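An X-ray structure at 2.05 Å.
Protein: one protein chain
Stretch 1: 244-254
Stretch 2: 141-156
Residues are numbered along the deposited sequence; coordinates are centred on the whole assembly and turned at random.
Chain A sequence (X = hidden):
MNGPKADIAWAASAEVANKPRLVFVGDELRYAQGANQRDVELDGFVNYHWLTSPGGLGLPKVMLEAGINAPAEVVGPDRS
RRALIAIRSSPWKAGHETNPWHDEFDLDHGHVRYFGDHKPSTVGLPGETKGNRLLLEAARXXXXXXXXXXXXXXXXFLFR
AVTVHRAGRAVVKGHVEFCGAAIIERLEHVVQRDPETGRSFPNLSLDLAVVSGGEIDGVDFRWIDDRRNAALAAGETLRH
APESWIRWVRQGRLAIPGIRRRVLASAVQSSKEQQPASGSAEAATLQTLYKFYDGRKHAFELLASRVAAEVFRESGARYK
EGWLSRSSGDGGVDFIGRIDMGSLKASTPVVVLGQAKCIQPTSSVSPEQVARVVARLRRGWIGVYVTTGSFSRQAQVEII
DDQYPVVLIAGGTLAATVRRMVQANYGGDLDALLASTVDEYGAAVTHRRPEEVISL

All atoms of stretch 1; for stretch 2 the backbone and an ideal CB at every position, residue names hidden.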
ATOM      1  N   SER A 244     -22.958   2.561  19.558  1.00 20.07           N
ATOM      2  CA  SER A 244     -22.470   2.126  18.253  1.00 18.64           C
ATOM      3  C   SER A 244     -23.585   1.506  17.418  1.00 17.60           C
ATOM      4  O   SER A 244     -23.672   1.737  16.209  1.00 15.64           O
ATOM      5  CB  SER A 244     -21.322   1.127  18.421  1.00 20.31           C
ATOM      6  OG  SER A 244     -21.732   0.001  19.179  1.00 15.07           O
ATOM      7  N   TRP A 245     -24.439   0.722  18.069  1.00 17.54           N
ATOM      8  CA  TRP A 245     -25.546   0.072  17.381  1.00 18.69           C
ATOM      9  C   TRP A 245     -26.596   1.095  16.964  1.00 15.70           C
ATOM     10  O   TRP A 245     -27.227   0.957  15.920  1.00 17.11           O
ATOM     11  CB  TRP A 245     -26.181  -1.009  18.258  1.00 12.24           C
ATOM     12  CG  TRP A 245     -27.112  -1.898  17.497  1.00 13.47           C
ATOM     13  CD1 TRP A 245     -28.435  -1.678  17.245  1.00 16.08           C
ATOM     14  CD2 TRP A 245     -26.788  -3.147  16.876  1.00 12.72           C
ATOM     15  NE1 TRP A 245     -28.956  -2.716  16.510  1.00 15.61           N
ATOM     16  CE2 TRP A 245     -27.964  -3.631  16.271  1.00 16.72           C
ATOM     17  CE3 TRP A 245     -25.618  -3.906  16.778  1.00 12.41           C
ATOM     18  CZ2 TRP A 245     -28.004  -4.838  15.576  1.00 16.15           C
ATOM     19  CZ3 TRP A 245     -25.660  -5.104  16.089  1.00 13.55           C
ATOM     20  CH2 TRP A 245     -26.843  -5.556  15.494  1.00 14.47           C
ATOM     21  N   ILE A 246     -26.778   2.118  17.793  1.00 18.51           N
ATOM     22  CA  ILE A 246     -27.684   3.214  17.474  1.00 16.66           C
ATOM     23  C   ILE A 246     -27.164   3.978  16.259  1.00 13.25           C
ATOM     24  O   ILE A 246     -27.925   4.313  15.342  1.00 18.16           O
ATOM     25  CB  ILE A 246     -27.839   4.174  18.669  1.00 17.97           C
ATOM     26  CG1 ILE A 246     -28.401   3.424  19.879  1.00 19.76           C
ATOM     27  CG2 ILE A 246     -28.733   5.349  18.306  1.00 18.88           C
ATOM     28  CD1 ILE A 246     -28.529   4.275  21.124  1.00 21.53           C
ATOM     29  N   ARG A 247     -25.859   4.237  16.254  1.00 14.30           N
ATOM     30  CA  ARG A 247     -25.215   4.911  15.133  1.00 15.45           C
ATOM     31  C   ARG A 247     -25.345   4.093  13.854  1.00 14.60           C
ATOM     32  O   ARG A 247     -25.556   4.648  12.779  1.00 14.58           O
ATOM     33  CB  ARG A 247     -23.738   5.185  15.425  1.00 17.16           C
ATOM     34  CG  ARG A 247     -23.029   5.889  14.278  1.00 14.87           C
ATOM     35  CD  ARG A 247     -21.519   5.860  14.417  1.00 15.05           C
ATOM     36  NE  ARG A 247     -20.871   6.245  13.165  1.00 18.52           N
ATOM     37  CZ  ARG A 247     -19.557   6.296  12.981  1.00 19.14           C
ATOM     38  NH1 ARG A 247     -18.733   5.991  13.975  1.00 21.85           N
ATOM     39  NH2 ARG A 247     -19.065   6.656  11.804  1.00 21.73           N
ATOM     40  N   TRP A 248     -25.214   2.774  13.969  1.00 16.52           N
ATOM     41  CA  TRP A 248     -25.389   1.909  12.808  1.00 13.89           C
ATOM     42  C   TRP A 248     -26.827   1.944  12.306  1.00 15.55           C
ATOM     43  O   TRP A 248     -27.069   1.998  11.099  1.00 18.87           O
ATOM     44  CB  TRP A 248     -24.989   0.467  13.111  1.00 14.59           C
ATOM     45  CG  TRP A 248     -25.392  -0.466  12.010  1.00 16.04           C
ATOM     46  CD1 TRP A 248     -24.736  -0.671  10.831  1.00 14.26           C
ATOM     47  CD2 TRP A 248     -26.555  -1.301  11.973  1.00 15.22           C
ATOM     48  NE1 TRP A 248     -25.414  -1.588  10.066  1.00 18.42           N
ATOM     49  CE2 TRP A 248     -26.534  -1.990  10.745  1.00 17.58           C
ATOM     50  CE3 TRP A 248     -27.609  -1.537  12.862  1.00 14.53           C
ATOM     51  CZ2 TRP A 248     -27.525  -2.900  10.382  1.00 15.69           C
ATOM     52  CZ3 TRP A 248     -28.593  -2.440  12.498  1.00 13.25           C
ATOM     53  CH2 TRP A 248     -28.543  -3.110  11.271  1.00 13.29           C
ATOM     54  N   VAL A 249     -27.776   1.897  13.234  1.00 12.83           N
ATOM     55  CA  VAL A 249     -29.189   1.980  12.889  1.00 15.51           C
ATOM     56  C   VAL A 249     -29.468   3.268  12.120  1.00 18.37           C
ATOM     57  O   VAL A 249     -30.176   3.258  11.112  1.00 17.25           O
ATOM     58  CB  VAL A 249     -30.088   1.899  14.144  1.00 15.18           C
ATOM     59  CG1 VAL A 249     -31.490   2.398  13.839  1.00 15.49           C
ATOM     60  CG2 VAL A 249     -30.130   0.474  14.677  1.00 12.70           C
ATOM     61  N   ARG A 250     -28.884   4.371  12.583  1.00 16.74           N
ATOM     62  CA  ARG A 250     -29.067   5.659  11.919  1.00 14.58           C
ATOM     63  C   ARG A 250     -28.415   5.721  10.536  1.00 16.61           C
ATOM     64  O   ARG A 250     -29.063   6.076   9.551  1.00 15.72           O
ATOM     65  CB  ARG A 250     -28.536   6.800  12.794  1.00 16.35           C
ATOM     66  CG  ARG A 250     -28.801   8.185  12.216  1.00 20.26           C
ATOM     67  CD  ARG A 250     -28.205   9.292  13.075  1.00 19.13           C
ATOM     68  NE  ARG A 250     -26.745   9.319  13.018  1.00 26.39           N
ATOM     69  CZ  ARG A 250     -25.948   8.897  13.996  1.00 25.63           C
ATOM     70  NH1 ARG A 250     -26.466   8.417  15.118  1.00 22.63           N
ATOM     71  NH2 ARG A 250     -24.631   8.963  13.853  1.00 26.94           N
ATOM     72  N   GLN A 251     -27.135   5.367  10.466  1.00 15.59           N
ATOM     73  CA  GLN A 251     -26.337   5.568   9.257  1.00 16.76           C
ATOM     74  C   GLN A 251     -26.329   4.377   8.297  1.00 17.69           C
ATOM     75  O   GLN A 251     -26.417   4.552   7.083  1.00 20.89           O
ATOM     76  CB  GLN A 251     -24.901   5.944   9.629  1.00 17.75           C
ATOM     77  CG  GLN A 251     -24.791   7.213  10.455  1.00 20.66           C
ATOM     78  CD  GLN A 251     -23.360   7.551  10.818  1.00 25.39           C
ATOM     79  OE1 GLN A 251     -23.094   8.564  11.465  1.00 29.31           O
ATOM     80  NE2 GLN A 251     -22.426   6.702  10.403  1.00 23.46           N
ATOM     81  N   GLY A 252     -26.209   3.170   8.840  1.00 17.66           N
ATOM     82  CA  GLY A 252     -26.162   1.976   8.016  1.00 13.77           C
ATOM     83  C   GLY A 252     -24.749   1.472   7.806  1.00 15.56           C
ATOM     84  O   GLY A 252     -23.962   1.403   8.749  1.00 19.04           O
ATOM     85  N   ARG A 253     -24.421   1.126   6.564  1.00 20.32           N
ATOM     86  CA  ARG A 253     -23.101   0.593   6.236  1.00 19.12           C
ATOM     87  C   ARG A 253     -21.994   1.626   6.420  1.00 15.93           C
ATOM     88  O   ARG A 253     -20.820   1.275   6.535  1.00 19.77           O
ATOM     89  CB  ARG A 253     -23.073   0.057   4.802  1.00 21.85           C
ATOM     90  CG  ARG A 253     -24.091  -1.032   4.525  1.00 27.50           C
ATOM     91  CD  ARG A 253     -23.600  -1.967   3.434  1.00 36.61           C
ATOM     92  NE  ARG A 253     -22.356  -2.629   3.820  1.00 40.97           N
ATOM     93  CZ  ARG A 253     -22.298  -3.748   4.536  1.00 33.83           C
ATOM     94  NH1 ARG A 253     -23.415  -4.333   4.947  1.00 32.34           N
ATOM     95  NH2 ARG A 253     -21.123  -4.281   4.842  1.00 30.11           N
ATOM     96  N   LEU A 254     -22.372   2.898   6.446  1.00 15.15           N
ATOM     97  CA  LEU A 254     -21.413   3.984   6.609  1.00 18.25           C
ATOM     98  C   LEU A 254     -20.814   3.997   8.013  1.00 22.78           C
ATOM     99  O   LEU A 254     -19.696   4.474   8.216  1.00 21.33           O
ATOM    100  CB  LEU A 254     -22.072   5.334   6.309  1.00 18.42           C
ATOM    101  CG  LEU A 254     -22.181   5.782   4.846  1.00 24.78           C
ATOM    102  CD1 LEU A 254     -23.059   4.850   4.019  1.00 18.58           C
ATOM    103  CD2 LEU A 254     -22.704   7.208   4.774  1.00 22.34           C
ATOM    104  N   UNK A 141     -31.790  -7.583   6.853  1.00 13.65           N
ATOM    105  CA  UNK A 141     -32.020  -6.419   7.707  1.00 14.54           C
ATOM    106  C   UNK A 141     -30.735  -5.732   8.167  1.00 15.69           C
ATOM    107  O   UNK A 141     -30.741  -4.544   8.489  1.00 13.71           O
ATOM    108  CB  UNK A 141     -32.833  -6.839   8.933  1.00 14.54           C
ATOM    109  N   UNK A 142     -29.635  -6.477   8.196  1.00 16.22           N
ATOM    110  CA  UNK A 142     -28.340  -5.909   8.553  1.00 12.15           C
ATOM    111  C   UNK A 142     -27.790  -5.078   7.401  1.00 15.27           C
ATOM    112  O   UNK A 142     -26.828  -4.327   7.562  1.00 15.12           O
ATOM    113  CB  UNK A 142     -27.352  -7.014   8.932  1.00 12.15           C
ATOM    114  N   UNK A 143     -28.411  -5.227   6.237  1.00 17.36           N
ATOM    115  CA  UNK A 143     -28.110  -4.387   5.089  1.00 17.17           C
ATOM    116  C   UNK A 143     -29.374  -3.649   4.665  1.00 17.39           C
ATOM    117  O   UNK A 143     -29.580  -3.378   3.482  1.00 17.99           O
ATOM    118  CB  UNK A 143     -27.549  -5.218   3.933  1.00 17.17           C
ATOM    119  N   UNK A 144     -30.218  -3.334   5.644  1.00 17.15           N
ATOM    120  CA  UNK A 144     -31.454  -2.614   5.398  1.00 16.09           C
ATOM    121  C   UNK A 144     -31.213  -1.260   4.758  1.00 17.13           C
ATOM    122  O   UNK A 144     -30.305  -0.529   5.153  1.00 16.70           O
ATOM    123  CB  UNK A 144     -32.227  -2.438   6.706  1.00 16.09           C
ATOM    124  N   UNK A 145     -32.033  -0.926   3.768  1.00 18.00           N
ATOM    125  CA  UNK A 145     -31.841   0.295   2.993  1.00 18.01           C
ATOM    126  C   UNK A 145     -32.344   1.543   3.711  1.00 15.83           C
ATOM    127  O   UNK A 145     -32.100   2.661   3.262  1.00 17.55           O
ATOM    128  CB  UNK A 145     -32.547   0.165   1.642  1.00 18.01           C
ATOM    129  N   UNK A 146     -33.056   1.350   4.816  1.00 18.81           N
ATOM    130  CA  UNK A 146     -33.543   2.472   5.613  1.00 17.06           C
ATOM    131  C   UNK A 146     -33.269   2.245   7.094  1.00 17.26           C
ATOM    132  O   UNK A 146     -32.972   1.127   7.515  1.00 17.69           O
ATOM    133  CB  UNK A 146     -35.040   2.684   5.380  1.00 17.06           C
ATOM    134  N   UNK A 147     -33.372   3.313   7.877  1.00 17.92           N
ATOM    135  CA  UNK A 147     -33.224   3.217   9.323  1.00 18.06           C
ATOM    136  C   UNK A 147     -34.345   2.361   9.901  1.00 18.25           C
ATOM    137  O   UNK A 147     -34.153   1.642  10.882  1.00 18.44           O
ATOM    138  CB  UNK A 147     -33.223   4.607   9.963  1.00 18.06           C
ATOM    139  N   UNK A 148     -35.514   2.439   9.274  1.00 18.47           N
ATOM    140  CA  UNK A 148     -36.685   1.701   9.722  1.00 18.46           C
ATOM    141  C   UNK A 148     -36.478   0.194   9.595  1.00 21.84           C
ATOM    142  O   UNK A 148     -36.951  -0.581  10.427  1.00 19.93           O
ATOM    143  CB  UNK A 148     -37.917   2.132   8.923  1.00 18.46           C
ATOM    144  N   UNK A 149     -35.771  -0.218   8.547  1.00 21.87           N
ATOM    145  CA  UNK A 149     -35.477  -1.632   8.339  1.00 15.25           C
ATOM    146  C   UNK A 149     -34.392  -2.113   9.294  1.00 15.94           C
ATOM    147  O   UNK A 149     -34.449  -3.236   9.795  1.00 17.12           O
ATOM    148  CB  UNK A 149     -35.051  -1.880   6.891  1.00 15.25           C
ATOM    149  N   UNK A 150     -33.407  -1.256   9.546  1.00 20.91           N
ATOM    150  CA  UNK A 150     -32.295  -1.602  10.424  1.00 17.43           C
ATOM    151  C   UNK A 150     -32.723  -1.675  11.887  1.00 13.51           C
ATOM    152  O   UNK A 150     -32.057  -2.310  12.706  1.00 13.93           O
ATOM    153  CB  UNK A 150     -31.165  -0.583  10.264  1.00 17.43           C
ATOM    154  N   UNK A 151     -33.837  -1.026  12.208  1.00 17.88           N
ATOM    155  CA  UNK A 151     -34.404  -1.088  13.552  1.00 17.94           C
ATOM    156  C   UNK A 151     -34.869  -2.503  13.877  1.00 18.26           C
ATOM    157  O   UNK A 151     -34.896  -2.907  15.039  1.00 17.50           O
ATOM    158  CB  UNK A 151     -35.568  -0.104  13.689  1.00 17.94           C
ATOM    159  N   UNK A 152     -35.227  -3.250  12.838  1.00 20.94           N
ATOM    160  CA  UNK A 152     -35.756  -4.601  12.991  1.00 15.20           C
ATOM    161  C   UNK A 152     -34.655  -5.654  13.035  1.00 14.44           C
ATOM    162  O   UNK A 152     -34.887  -6.781  13.472  1.00 16.94           O
ATOM    163  CB  UNK A 152     -36.723  -4.915  11.848  1.00 15.20           C
ATOM    164  N   UNK A 153     -33.462  -5.281  12.578  1.00 12.55           N
ATOM    165  CA  UNK A 153     -32.338  -6.211  12.489  1.00 11.73           C
ATOM    166  C   UNK A 153     -31.957  -6.810  13.838  1.00 14.32           C
ATOM    167  O   UNK A 153     -31.620  -6.084  14.774  1.00 15.33           O
ATOM    168  CB  UNK A 153     -31.124  -5.501  11.886  1.00 11.73           C
ATOM    169  N   UNK A 154     -32.010  -8.147  13.940  1.00 15.42           N
ATOM    170  CA  UNK A 154     -31.658  -8.864  15.168  1.00 13.18           C
ATOM    171  C   UNK A 154     -30.151  -8.902  15.404  1.00 13.77           C
ATOM    172  O   UNK A 154     -29.410  -9.399  14.556  1.00 18.98           O
ATOM    173  CB  UNK A 154     -32.206 -10.292  15.116  1.00 13.18           C
ATOM    174  N   UNK A 155     -29.700  -8.372  16.550  1.00 14.32           N
ATOM    175  CA  UNK A 155     -28.283  -8.382  16.931  1.00 17.16           C
ATOM    176  C   UNK A 155     -27.731  -9.799  17.027  1.00 13.36           C
ATOM    177  O   UNK A 155     -28.422 -10.694  17.509  1.00 15.25           O
ATOM    178  CB  UNK A 155     -28.090  -7.662  18.267  1.00 17.16           C
ATOM    179  N   UNK A 156     -26.499  -9.995  16.571  1.00 17.12           N
ATOM    180  CA  UNK A 156     -25.855 -11.301  16.665  1.00 18.91           C
ATOM    181  C   UNK A 156     -24.965 -11.397  17.900  1.00 16.05           C
ATOM    182  O   UNK A 156     -23.798 -11.005  17.872  1.00 16.97           O
ATOM    183  CB  UNK A 156     -25.033 -11.577  15.405  1.00 18.91           C
TER

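Position 141 has its CA-to-CB bond sideways to stretch 1 and no atom of that stretch within 5.5 Å of the ideal CB, so little there restricts the choice; it is Leu141, whose side chain leads away. At 142 the ideal CB lies 4.4 Å from Trp248 CZ2, beside the edge of the Trp248 ring, with Trp245 CH2 farther off on the same side, where an aromatic or a medium apolar group would suit. The residue is His142: its CE1 reaches 3.9 Å from Trp245 CH2, while His142 NE2 donates to the backbone O of position 154 (2.8 Å). One water receives the Trp248 NE1 proton (3.0 Å from its oxygen) and donates to His142 O (2.6 Å).

At 143 the ideal CB is 4.3 Å from Arg253 NH1, and a small or polar residue would do; Ala143 fills it. Positions 144, 145 and 146 have nothing of stretch 1 near their CBs. Gly144, Thr145 and Thr146 occupy them, and Thr146 OG1 caps the following helix by accepting from the backbone N of position 149 (3.2 Å).

At 147 the ideal CB sits 3.5 Å from Val249 O, with the flank of Val249 beyond, so a long chain with an apolar stem fits. Arg147 is extended (chi1 to chi3 all t); its CG packs 3.6 Å from Val249 CG1, and its NH2 donates to a water (2.9 Å) that in turn donates to Ile246 O (2.8 Å). Positions 148 and 149 make no contact and are Glu148 and Glu149.

Position 150 points toward stretch 1. Its ideal CB is 3.8 Å from Trp248 CH2 and 4.1 Å from Val249 O, and the carbonyls at the end of the helix call for a donor; lysine, glutamine or arginine could reach. It is Arg150: NE donates to Val249 O (2.9 Å, 157°), NH2 to the same Val249 O (3.2 Å) and weakly to Arg250 O (3.1 Å). CD lies over the Trp248 six-membered ring, 4.1 Å from its centroid.

At 151 CA-to-CB points away, yet Val249 CG1 is 4.8 Å from the ideal CB, so a branched apolar chain could turn back. Leu151 does, with CD2 3.7 Å from Val249 CG1. Position 152, pointing away, is Leu152.

At 153 the ideal CB is already 3.6 Å from Trp248 CH2, which favours a small residue: Ala153, its CB at the ring edge. Position 154 points away and is Pro154. At 155, phi of -60° admits proline and the ideal CB is 3.7 Å from Trp245 CH2, suiting a compact apolar group; Pro155 places CB over that indole's face, with CG 3.8 Å from Trp245 CZ2. Position 156 makes no contact and is Leu156.

Stretch 2 141-156: LHAGTTREERLLAPPL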
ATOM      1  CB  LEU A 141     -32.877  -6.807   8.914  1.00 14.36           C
ATOM      2  CG  LEU A 141     -34.313  -7.224   8.596  1.00 14.22           C
ATOM      3  CD1 LEU A 141     -35.044  -7.645   9.859  1.00 13.23           C
ATOM      4  CD2 LEU A 141     -35.053  -6.094   7.895  1.00 13.39           C
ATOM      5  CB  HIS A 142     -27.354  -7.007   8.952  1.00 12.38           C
ATOM      6  CG  HIS A 142     -27.564  -7.526  10.340  1.00  9.92           C
ATOM      7  ND1 HIS A 142     -26.638  -7.356  11.345  1.00 13.15           N
ATOM      8  CD2 HIS A 142     -28.598  -8.204  10.893  1.00 13.40           C
ATOM      9  CE1 HIS A 142     -27.088  -7.911  12.457  1.00 12.58           C
ATOM     10  NE2 HIS A 142     -28.276  -8.432  12.208  1.00 12.76           N
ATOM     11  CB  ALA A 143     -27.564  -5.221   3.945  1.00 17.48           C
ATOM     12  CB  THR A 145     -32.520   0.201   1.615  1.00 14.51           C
ATOM     13  OG1 THR A 145     -33.930   0.018   1.787  1.00 20.14           O
ATOM     14  CG2 THR A 145     -31.951  -0.967   0.825  1.00 14.73           C
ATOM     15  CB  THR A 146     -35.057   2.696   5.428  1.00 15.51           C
ATOM     16  OG1 THR A 146     -35.771   1.527   5.846  1.00 21.23           O
ATOM     17  CG2 THR A 146     -35.386   2.996   3.975  1.00 19.22           C
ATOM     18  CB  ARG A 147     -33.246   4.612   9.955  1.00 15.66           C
ATOM     19  CG  ARG A 147     -33.077   4.608  11.464  1.00 16.23           C
ATOM     20  CD  ARG A 147     -33.105   6.012  12.040  1.00 21.44           C
ATOM     21  NE  ARG A 147     -32.811   6.013  13.470  1.00 20.04           N
ATOM     22  CZ  ARG A 147     -33.724   5.842  14.421  1.00 28.68           C
ATOM     23  NH1 ARG A 147     -34.997   5.656  14.096  1.00 37.81           N
ATOM     24  NH2 ARG A 147     -33.366   5.857  15.697  1.00 32.03           N
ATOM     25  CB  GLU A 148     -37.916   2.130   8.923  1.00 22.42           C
ATOM     26  CG  GLU A 148     -39.234   1.786   9.588  1.00 30.16           C
ATOM     27  CD  GLU A 148     -39.481   2.606  10.839  1.00 28.07           C
ATOM     28  OE1 GLU A 148     -39.071   3.786  10.869  1.00 31.73           O
ATOM     29  OE2 GLU A 148     -40.081   2.070  11.794  1.00 32.24           O
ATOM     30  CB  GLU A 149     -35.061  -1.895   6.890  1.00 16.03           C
ATOM     31  CG  GLU A 149     -36.180  -1.704   5.879  1.00 16.89           C
ATOM     32  CD  GLU A 149     -35.762  -2.070   4.469  1.00 16.75           C
ATOM     33  OE1 GLU A 149     -34.575  -2.401   4.263  1.00 17.08           O
ATOM     34  OE2 GLU A 149     -36.623  -2.029   3.565  1.00 21.85           O
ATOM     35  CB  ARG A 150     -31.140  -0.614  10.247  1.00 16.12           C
ATOM     36  CG  ARG A 150     -30.498  -0.668   8.870  1.00 14.88           C
ATOM     37  CD  ARG A 150     -29.262   0.211   8.787  1.00 15.27           C
ATOM     38  NE  ARG A 150     -29.583   1.633   8.842  1.00 14.91           N
ATOM     39  CZ  ARG A 150     -29.880   2.374   7.779  1.00 13.60           C
ATOM     40  NH1 ARG A 150     -29.904   1.825   6.571  1.00 14.06           N
ATOM     41  NH2 ARG A 150     -30.156   3.661   7.921  1.00 16.75           N
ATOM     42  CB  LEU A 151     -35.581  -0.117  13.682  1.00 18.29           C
ATOM     43  CG  LEU A 151     -35.260   1.360  13.914  1.00 17.39           C
ATOM     44  CD1 LEU A 151     -36.495   2.218  13.691  1.00 20.82           C
ATOM     45  CD2 LEU A 151     -34.722   1.561  15.317  1.00 19.28           C
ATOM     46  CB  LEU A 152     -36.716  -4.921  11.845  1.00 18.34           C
ATOM     47  CG  LEU A 152     -37.928  -4.003  11.696  1.00 18.41           C
ATOM     48  CD1 LEU A 152     -38.697  -4.343  10.429  1.00 19.44           C
ATOM     49  CD2 LEU A 152     -38.823  -4.118  12.916  1.00 22.71           C
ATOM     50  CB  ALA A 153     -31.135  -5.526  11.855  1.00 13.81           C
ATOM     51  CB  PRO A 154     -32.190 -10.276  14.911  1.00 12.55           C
ATOM     52  CG  PRO A 154     -32.172 -10.419  13.429  1.00 14.44           C
ATOM     53  CD  PRO A 154     -32.475  -9.056  12.877  1.00 13.15           C
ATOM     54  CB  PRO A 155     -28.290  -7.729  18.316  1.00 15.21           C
ATOM     55  CG  PRO A 155     -29.521  -6.896  18.336  1.00 16.82           C
ATOM     56  CD  PRO A 155     -30.530  -7.655  17.532  1.00 15.27           C
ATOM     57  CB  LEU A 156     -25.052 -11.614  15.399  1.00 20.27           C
ATOM     58  CG  LEU A 156     -25.769 -12.408  14.302  1.00 15.13           C
ATOM     59  CD1 LEU A 156     -26.951 -11.633  13.733  1.00 13.56           C
ATOM     60  CD2 LEU A 156     -24.798 -12.796  13.199  1.00 14.47           C
TER
HETATM   61  O   HOH W   1     -25.798  -1.941   7.143  1.00 23.62           O
HETATM   62  O   HOH W   2     -30.557   5.377  15.581  1.00 18.75           O
HETATM   63  O   HOH W   3     -31.464  -3.386  15.001  1.00 15.87           O
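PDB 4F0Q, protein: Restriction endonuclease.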